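Local structure of CG5036 (Drosophila melanogaster, 4IGU) at residues A115-Q118 with I119-M123; Q40-L43 with R44-F47; A74-I77 with Y78-I82. The protein binds G protein alpha subunits, probably through the RGS domain described here, stimulating their GTPase activity and inhibiting GDP dissociation. All blocks are in the same frame, centred on the assembly; numbering follows the deposited sequence. Where two conformers were deposited one is given.

Contact 1: residues A115-Q118 with I119-M123; sequences AQIQ and IYTLM
Thr121 folds its hydroxyl back onto the preceding turn of helix 113-132, where OG1 donates to Ile117 O at 2.9 Å. The torsion that permits this sets OG1 anti to the carbonyl carbon and beside the backbone N (chi1 -60°). Thr121 N donates to Ile117 O as well, also at 2.9 Å, and the two donors reach it from opposite faces of the carbonyl plane, with the hydroxyl 39° out of it. Ile117 CG2, anti to its backbone N, runs past at 4.1 Å from Thr121 OG1. Ile119 turns CG1 back along the helix, to 3.3 Å from Ala115 O, the carbonyl that takes Ile119 N in a nearly straight bond. Of the Tyr120 side chain only CB comes near this turn, 3.5 Å from Gln116 O, the acceptor of Tyr120 N, while the ring leaves to meet Phe26 and Trp55. Outside the turn, Gln116 NE2 bonds to Glu59 on helix 50-61, Gln118 NE2 to Asp93. Successive i to i+4 bonds from Ile119 N through Leu122 N, with a threonine hydroxyl doubling one of them, are typical of a regular alpha helix, here a long helix of the all-helical RGS fold packed against helices 26-30 and 50-61.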
loop_
_atom_site.group_PDB
_atom_site.type_symbol
_atom_site.label_atom_id
_atom_site.label_comp_id
_atom_site.label_asym_id
_atom_site.label_seq_id
_atom_site.Cartn_x
_atom_site.Cartn_y
_atom_site.Cartn_z
ATOM N N ALA A 115 -0.544 -7.548 9.918
ATOM C CA ALA A 115 -1.136 -6.245 9.644
ATOM C C ALA A 115 -1.017 -5.929 8.161
ATOM O O ALA A 115 -1.954 -5.396 7.553
ATOM C CB ALA A 115 -0.483 -5.144 10.500
ATOM N N GLN A 116 0.129 -6.249 7.568
ATOM C CA GLN A 116 0.333 -5.935 6.151
ATOM C C GLN A 116 -0.715 -6.636 5.285
ATOM O O GLN A 116 -1.286 -6.029 4.375
ATOM C CB GLN A 116 1.752 -6.306 5.699
ATOM C CG GLN A 116 2.036 -5.974 4.227
ATOM C CD GLN A 116 3.392 -6.477 3.752
ATOM O OE1 GLN A 116 3.956 -7.415 4.323
ATOM N NE2 GLN A 116 3.915 -5.864 2.697
ATOM N N ILE A 117 -1.000 -7.900 5.597
ATOM C CA ILE A 117 -2.013 -8.660 4.859
ATOM C C ILE A 117 -3.405 -8.054 5.023
ATOM O O ILE A 117 -4.163 -7.914 4.057
ATOM C CB ILE A 117 -2.058 -10.124 5.320
ATOM C CG1 ILE A 117 -0.730 -10.817 5.037
ATOM C CG2 ILE A 117 -3.192 -10.871 4.634
ATOM C CD1 ILE A 117 -0.609 -12.180 5.717
ATOM N N GLN A 118 -3.748 -7.711 6.255
ATOM C CA GLN A 118 -5.037 -7.094 6.548
ATOM C C GLN A 118 -5.203 -5.789 5.758
ATOM O O GLN A 118 -6.266 -5.511 5.184
ATOM C CB GLN A 118 -5.119 -6.841 8.055
ATOM C CG GLN A 118 -6.477 -6.438 8.584
ATOM C CD GLN A 118 -6.672 -6.852 10.040
ATOM O OE1 GLN A 118 -6.565 -6.033 10.963
ATOM N NE2 GLN A 118 -6.968 -8.131 10.250
ATOM N N ILE A 119 -4.141 -4.998 5.695
ATOM C CA ILE A 119 -4.194 -3.745 4.945
ATOM C C ILE A 119 -4.201 -3.968 3.416
ATOM O O ILE A 119 -4.901 -3.260 2.685
ATOM C CB ILE A 119 -3.063 -2.777 5.367
ATOM C CG1 ILE A 119 -3.173 -2.447 6.862
ATOM C CG2 ILE A 119 -3.103 -1.498 4.527
ATOM C CD1 ILE A 119 -4.515 -1.880 7.259
ATOM N N TYR A 120 -3.444 -4.947 2.925
ATOM C CA TYR A 120 -3.523 -5.297 1.499
ATOM C C TYR A 120 -4.934 -5.758 1.108
ATOM O O TYR A 120 -5.438 -5.399 0.044
ATOM C CB TYR A 120 -2.496 -6.379 1.147
ATOM C CG TYR A 120 -2.432 -6.751 -0.329
ATOM C CD1 TYR A 120 -3.277 -7.724 -0.866
ATOM C CD2 TYR A 120 -1.507 -6.154 -1.176
ATOM C CE1 TYR A 120 -3.209 -8.076 -2.213
ATOM C CE2 TYR A 120 -1.428 -6.500 -2.524
ATOM C CZ TYR A 120 -2.288 -7.454 -3.037
ATOM O OH TYR A 120 -2.206 -7.797 -4.377
ATOM N N THR A 121 -5.563 -6.556 1.970
ATOM C CA THR A 121 -6.906 -7.070 1.718
ATOM C C THR A 121 -7.910 -5.918 1.719
ATOM O O THR A 121 -8.862 -5.893 0.928
ATOM C CB THR A 121 -7.304 -8.121 2.780
ATOM O OG1 THR A 121 -6.382 -9.221 2.736
ATOM C CG2 THR A 121 -8.727 -8.636 2.545
ATOM N N LEU A 122 -7.675 -4.956 2.604
ATOM C CA LEU A 122 -8.492 -3.755 2.694
ATOM C C LEU A 122 -8.449 -2.949 1.392
ATOM O O LEU A 122 -9.491 -2.609 0.830
ATOM C CB LEU A 122 -7.991 -2.911 3.870
ATOM C CG LEU A 122 -8.619 -1.558 4.176
ATOM C CD1 LEU A 122 -10.107 -1.701 4.173
ATOM C CD2 LEU A 122 -8.145 -1.061 5.527
ATOM N N MET A 123 -7.246 -2.629 0.921
ATOM C CA MET A 123 -7.097 -1.904 -0.340
ATOM C C MET A 123 -7.702 -2.700 -1.497
ATOM O O MET A 123 -8.317 -2.143 -2.406
ATOM C CB MET A 123 -5.620 -1.632 -0.633
ATOM C CG MET A 123 -4.995 -0.547 0.252
ATOM S SD MET A 123 -3.259 -0.270 -0.172
ATOM C CE MET A 123 -2.544 -1.893 0.137
#

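Contact 2: residues Q40-L43 with R44-F47; sequences QNFL and RSEF
Gln40 and Arg44, one turn apart near the end of helix 33-45, are joined twice. In the side-chain bond, Arg44 NH2 donates to Gln40 OE1 at 3.0 Å, in the amide plane on a lone pair and near the guanidinium plane, though the planes lie 56° apart. The extended glutamine and the arginine, bent at chi3 (-66°), let these ends meet. Asn41 OD1 lies at the same guanidinium's edge, 3.5 Å from Arg44 NH1. With an alanine in place of Gln40, Arg44 NH2 is likely to lose this acceptor and the guanidinium to turn more freely.

Among backbone acceptors, Gln40 O takes Arg44 N at 2.9 Å and Asn41 O takes Ser45 N at 3.2 Å. Ser45 OG donates to Phe42 O, and Glu46 N reaches Leu43 O at 2.9 Å from above the carbonyl plane. Phe47, with positive phi, is the C-prime residue of a Schellman motif that ends the helix, Phe47 N bonded to Arg44 O and Ser48 N directed to Leu43 O.

By van der Waals contact, Glu46 OE2 lies 3.3 Å from Phe42 CZ, oblique to the ring. Arg130 of helix 113-132 forms a salt bridge with this carboxylate, and the Phe42 ring meets Phe131.

The chemistry implies a helix end closed by backbone bonds and a serine hydroxyl, a neutral amide orienting a surface arginine, and a glutamate's charge probably balanced by Arg130.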
loop_
_atom_site.group_PDB
_atom_site.type_symbol
_atom_site.label_atom_id
_atom_site.label_comp_id
_atom_site.label_asym_id
_atom_site.label_seq_id
_atom_site.Cartn_x
_atom_site.Cartn_y
_atom_site.Cartn_z
ATOM N N GLN A 40 -1.944 5.438 -5.235
ATOM C CA GLN A 40 -1.674 6.247 -4.043
ATOM C C GLN A 40 -2.298 7.643 -4.156
ATOM O O GLN A 40 -2.788 8.187 -3.160
ATOM C CB GLN A 40 -0.167 6.369 -3.781
ATOM C CG GLN A 40 0.181 7.088 -2.472
ATOM C CD GLN A 40 1.681 7.301 -2.287
ATOM O OE1 GLN A 40 2.105 8.310 -1.725
ATOM N NE2 GLN A 40 2.485 6.357 -2.762
ATOM N N ASN A 41 -2.279 8.226 -5.356
ATOM C CA ASN A 41 -2.917 9.533 -5.558
ATOM C C ASN A 41 -4.416 9.454 -5.339
ATOM O O ASN A 41 -5.025 10.348 -4.751
ATOM C CB ASN A 41 -2.618 10.095 -6.954
ATOM C CG ASN A 41 -1.199 10.628 -7.080
ATOM O OD1 ASN A 41 -0.526 10.881 -6.079
ATOM N ND2 ASN A 41 -0.740 10.814 -8.317
ATOM N N PHE A 42 -5.010 8.367 -5.802
ATOM C CA PHE A 42 -6.425 8.147 -5.593
ATOM C C PHE A 42 -6.745 7.958 -4.116
ATOM O O PHE A 42 -7.746 8.474 -3.625
ATOM C CB PHE A 42 -6.903 6.929 -6.382
ATOM C CG PHE A 42 -8.321 6.553 -6.085
ATOM C CD1 PHE A 42 -9.369 7.348 -6.538
ATOM C CD2 PHE A 42 -8.612 5.416 -5.343
ATOM C CE1 PHE A 42 -10.679 7.009 -6.263
ATOM C CE2 PHE A 42 -9.918 5.075 -5.060
ATOM C CZ PHE A 42 -10.955 5.873 -5.523
ATOM N N LEU A 43 -5.903 7.202 -3.414
ATOM C CA LEU A 43 -6.109 6.973 -1.989
ATOM C C LEU A 43 -5.992 8.271 -1.203
ATOM O O LEU A 43 -6.708 8.467 -0.219
ATOM C CB LEU A 43 -5.104 5.955 -1.449
ATOM C CG LEU A 43 -5.291 4.527 -1.946
ATOM C CD1 LEU A 43 -4.144 3.645 -1.477
ATOM C CD2 LEU A 43 -6.624 3.997 -1.443
ATOM N N ARG A 44 -5.074 9.140 -1.618
ATOM C CA ARG A 44 -4.908 10.429 -0.945
ATOM C C ARG A 44 -6.212 11.216 -1.062
ATOM O O ARG A 44 -6.714 11.779 -0.080
ATOM C CB ARG A 44 -3.720 11.201 -1.537
ATOM C CG ARG A 44 -3.479 12.579 -0.926
ATOM C CD ARG A 44 -2.093 13.121 -1.282
ATOM N NE ARG A 44 -1.037 12.314 -0.670
ATOM C CZ ARG A 44 -0.317 11.399 -1.317
ATOM N NH1 ARG A 44 -0.525 11.178 -2.611
ATOM N NH2 ARG A 44 0.614 10.709 -0.670
ATOM N N SER A 45 -6.784 11.209 -2.264
ATOM C CA SER A 45 -8.063 11.862 -2.519
ATOM C C SER A 45 -9.153 11.272 -1.625
ATOM O O SER A 45 -10.192 11.891 -1.400
ATOM C CB SER A 45 -8.461 11.691 -3.987
ATOM O OG SER A 45 -9.204 10.492 -4.160
ATOM N N GLU A 46 -8.900 10.076 -1.102
ATOM C CA GLU A 46 -9.862 9.384 -0.252
ATOM C C GLU A 46 -9.466 9.384 1.227
ATOM O O GLU A 46 -10.099 8.707 2.043
ATOM C CB GLU A 46 -10.014 7.941 -0.733
ATOM C CG GLU A 46 -11.440 7.566 -1.048
ATOM C CD GLU A 46 -11.561 6.194 -1.661
ATOM O OE1 GLU A 46 -10.791 5.289 -1.267
ATOM O OE2 GLU A 46 -12.439 6.027 -2.534
ATOM N N PHE A 47 -8.419 10.132 1.569
ATOM C CA PHE A 47 -7.906 10.162 2.943
ATOM C C PHE A 47 -7.576 8.770 3.489
ATOM O O PHE A 47 -7.868 8.459 4.644
ATOM C CB PHE A 47 -8.900 10.873 3.869
ATOM C CG PHE A 47 -9.307 12.234 3.380
ATOM C CD1 PHE A 47 -8.520 13.344 3.647
ATOM C CD2 PHE A 47 -10.473 12.401 2.647
ATOM C CE1 PHE A 47 -8.890 14.602 3.194
ATOM C CE2 PHE A 47 -10.849 13.652 2.189
ATOM C CZ PHE A 47 -10.055 14.754 2.461
#

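Contact 3: residues A74-I77 with Y78-I82; sequences ARLI and YEDYI
Ile77 holds CG2 anti to its backbone N and Tyr81 swings its ring back beside its own N (chi1 -57°), which brings Ile77 CG2 to 4.1 Å from Tyr81 CD2. The two side chains cross at a slant, and Tyr81 CD2 also lies 3.4 Å from Ile77 O, the carbonyl that accepts Tyr81 N at 3.0 Å. Asp80 CB lies over one face of the Tyr81 ring, toward the rim. Ile82 CG2 sits 3.7 Å above the Tyr78 ring plane, toward the rim. This is the C-terminal part of helix 67-81 in the RGS fold: four consecutive i to i+4 bonds run from Tyr78 N to Tyr81 N, and Ile82 N still bonds to Tyr78 O although Ile82 is the first residue to leave helical backbone angles. Ile77 faces inward onto Phe54, Ala57 and Leu61 of helix 50-61, while Tyr78 directs its hydroxyl to Asn101 on helix 94-103. Toward solvent, the extended Glu79 runs alongside Leu76, its OE1 3.9 Å from Leu76 CD2. A water donates to Glu79 OE1 at 2.6 Å and, weakly, to Arg75 O, tying the carboxylate to a carbonyl that already accepts Glu79 N at 3.0 Å.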
loop_
_atom_site.group_PDB
_atom_site.type_symbol
_atom_site.label_atom_id
_atom_site.label_comp_id
_atom_site.label_asym_id
_atom_site.label_seq_id
_atom_site.Cartn_x
_atom_site.Cartn_y
_atom_site.Cartn_z
ATOM N N ALA A 74 11.627 -0.860 12.001
ATOM C CA ALA A 74 10.339 -1.342 12.500
ATOM C C ALA A 74 9.725 -0.375 13.508
ATOM O O ALA A 74 8.516 -0.130 13.470
ATOM C CB ALA A 74 10.458 -2.736 13.102
ATOM N N ARG A 75 10.540 0.147 14.427
ATOM C CA ARG A 75 10.040 1.111 15.416
ATOM C C ARG A 75 9.398 2.299 14.727
ATOM O O ARG A 75 8.375 2.800 15.182
ATOM C CB ARG A 75 11.150 1.628 16.347
ATOM C CG ARG A 75 11.720 0.600 17.319
ATOM C CD ARG A 75 12.345 1.292 18.536
ATOM N NE ARG A 75 13.259 2.368 18.159
ATOM C CZ ARG A 75 14.580 2.228 18.097
ATOM N NH1 ARG A 75 15.347 3.252 17.746
ATOM N NH2 ARG A 75 15.141 1.059 18.387
ATOM N N LEU A 76 10.002 2.756 13.629
ATOM C CA LEU A 76 9.487 3.915 12.897
ATOM C C LEU A 76 8.170 3.614 12.184
ATOM O O LEU A 76 7.237 4.413 12.227
ATOM C CB LEU A 76 10.529 4.438 11.902
ATOM C CG LEU A 76 11.408 5.540 12.470
ATOM C CD1 LEU A 76 12.562 5.829 11.541
ATOM C CD2 LEU A 76 10.571 6.792 12.693
ATOM N N ILE A 77 8.108 2.464 11.527
ATOM C CA ILE A 77 6.871 1.981 10.938
ATOM C C ILE A 77 5.760 1.932 11.988
ATOM O O ILE A 77 4.640 2.397 11.737
ATOM C CB ILE A 77 7.066 0.579 10.322
ATOM C CG1 ILE A 77 7.992 0.664 9.101
ATOM C CG2 ILE A 77 5.728 -0.015 9.915
ATOM C CD1 ILE A 77 8.529 -0.698 8.640
ATOM N N TYR A 78 6.045 1.381 13.167
ATOM C CA TYR A 78 4.992 1.331 14.189
ATOM C C TYR A 78 4.556 2.737 14.582
ATOM O O TYR A 78 3.353 3.032 14.654
ATOM C CB TYR A 78 5.453 0.565 15.424
ATOM C CG TYR A 78 4.343 0.226 16.396
ATOM C CD1 TYR A 78 3.880 1.166 17.310
ATOM C CD2 TYR A 78 3.769 -1.039 16.413
ATOM C CE1 TYR A 78 2.874 0.866 18.208
ATOM C CE2 TYR A 78 2.761 -1.357 17.318
ATOM C CZ TYR A 78 2.318 -0.393 18.211
ATOM O OH TYR A 78 1.318 -0.684 19.125
ATOM N N GLU A 79 5.533 3.603 14.828
ATOM C CA GLU A 79 5.247 4.981 15.220
ATOM C C GLU A 79 4.437 5.744 14.159
ATOM O O GLU A 79 3.535 6.526 14.487
ATOM C CB GLU A 79 6.559 5.729 15.494
ATOM C CG GLU A 79 6.329 7.090 16.137
ATOM C CD GLU A 79 7.590 7.919 16.265
ATOM O OE1 GLU A 79 8.700 7.372 16.036
ATOM O OE2 GLU A 79 7.461 9.120 16.598
ATOM N N ASP A 80 4.768 5.527 12.888
ATOM C CA ASP A 80 4.179 6.307 11.801
ATOM C C ASP A 80 2.816 5.795 11.355
ATOM O O ASP A 80 2.006 6.570 10.851
ATOM C CB ASP A 80 5.113 6.325 10.587
ATOM C CG ASP A 80 6.339 7.217 10.787
ATOM O OD1 ASP A 80 6.329 8.113 11.664
ATOM O OD2 ASP A 80 7.317 7.017 10.044
ATOM N N TYR A 81 2.556 4.501 11.529
ATOM C CA TYR A 81 1.330 3.896 10.979
ATOM C C TYR A 81 0.395 3.169 11.930
ATOM O O TYR A 81 -0.760 2.908 11.578
ATOM C CB TYR A 81 1.680 2.945 9.844
ATOM C CG TYR A 81 2.456 3.609 8.750
ATOM C CD1 TYR A 81 1.859 4.562 7.934
ATOM C CD2 TYR A 81 3.785 3.289 8.532
ATOM C CE1 TYR A 81 2.567 5.175 6.921
ATOM C CE2 TYR A 81 4.504 3.889 7.529
ATOM C CZ TYR A 81 3.890 4.830 6.722
ATOM O OH TYR A 81 4.617 5.437 5.721
ATOM N N ILE A 82 0.876 2.816 13.119
ATOM C CA ILE A 82 0.078 1.967 14.013
ATOM C C ILE A 82 -0.195 2.621 15.358
ATOM O O ILE A 82 -1.292 2.491 15.918
ATOM C CB ILE A 82 0.752 0.593 14.218
ATOM C CG1 ILE A 82 0.992 -0.066 12.852
ATOM C CG2 ILE A 82 -0.091 -0.301 15.131
ATOM C CD1 ILE A 82 1.636 -1.440 12.929
HETATM O O HOH W 1 10.031 5.167 16.328
#

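In the fold
The three contacts lie on separate helices of one RGS domain and come along the chain in the order contact 2 (helix 33-45), contact 3 (helix 67-81), contact 1 (helix 113-132). The centre of contact 1 is about 16 Å from each of the others, whose centres are about 20 Å apart. Contacts 1 and 2 touch directly, Met123 SD packing at 4.2 Å from Leu43 CD1; contact 3 comes to about 5 Å of contact 1 by nearest atoms without touching it. Helix 50-61 is the common neighbour, meeting side chains from all three. The domain thus joins helices distant in sequence into one body, the part that presumably engages G protein alpha subunits.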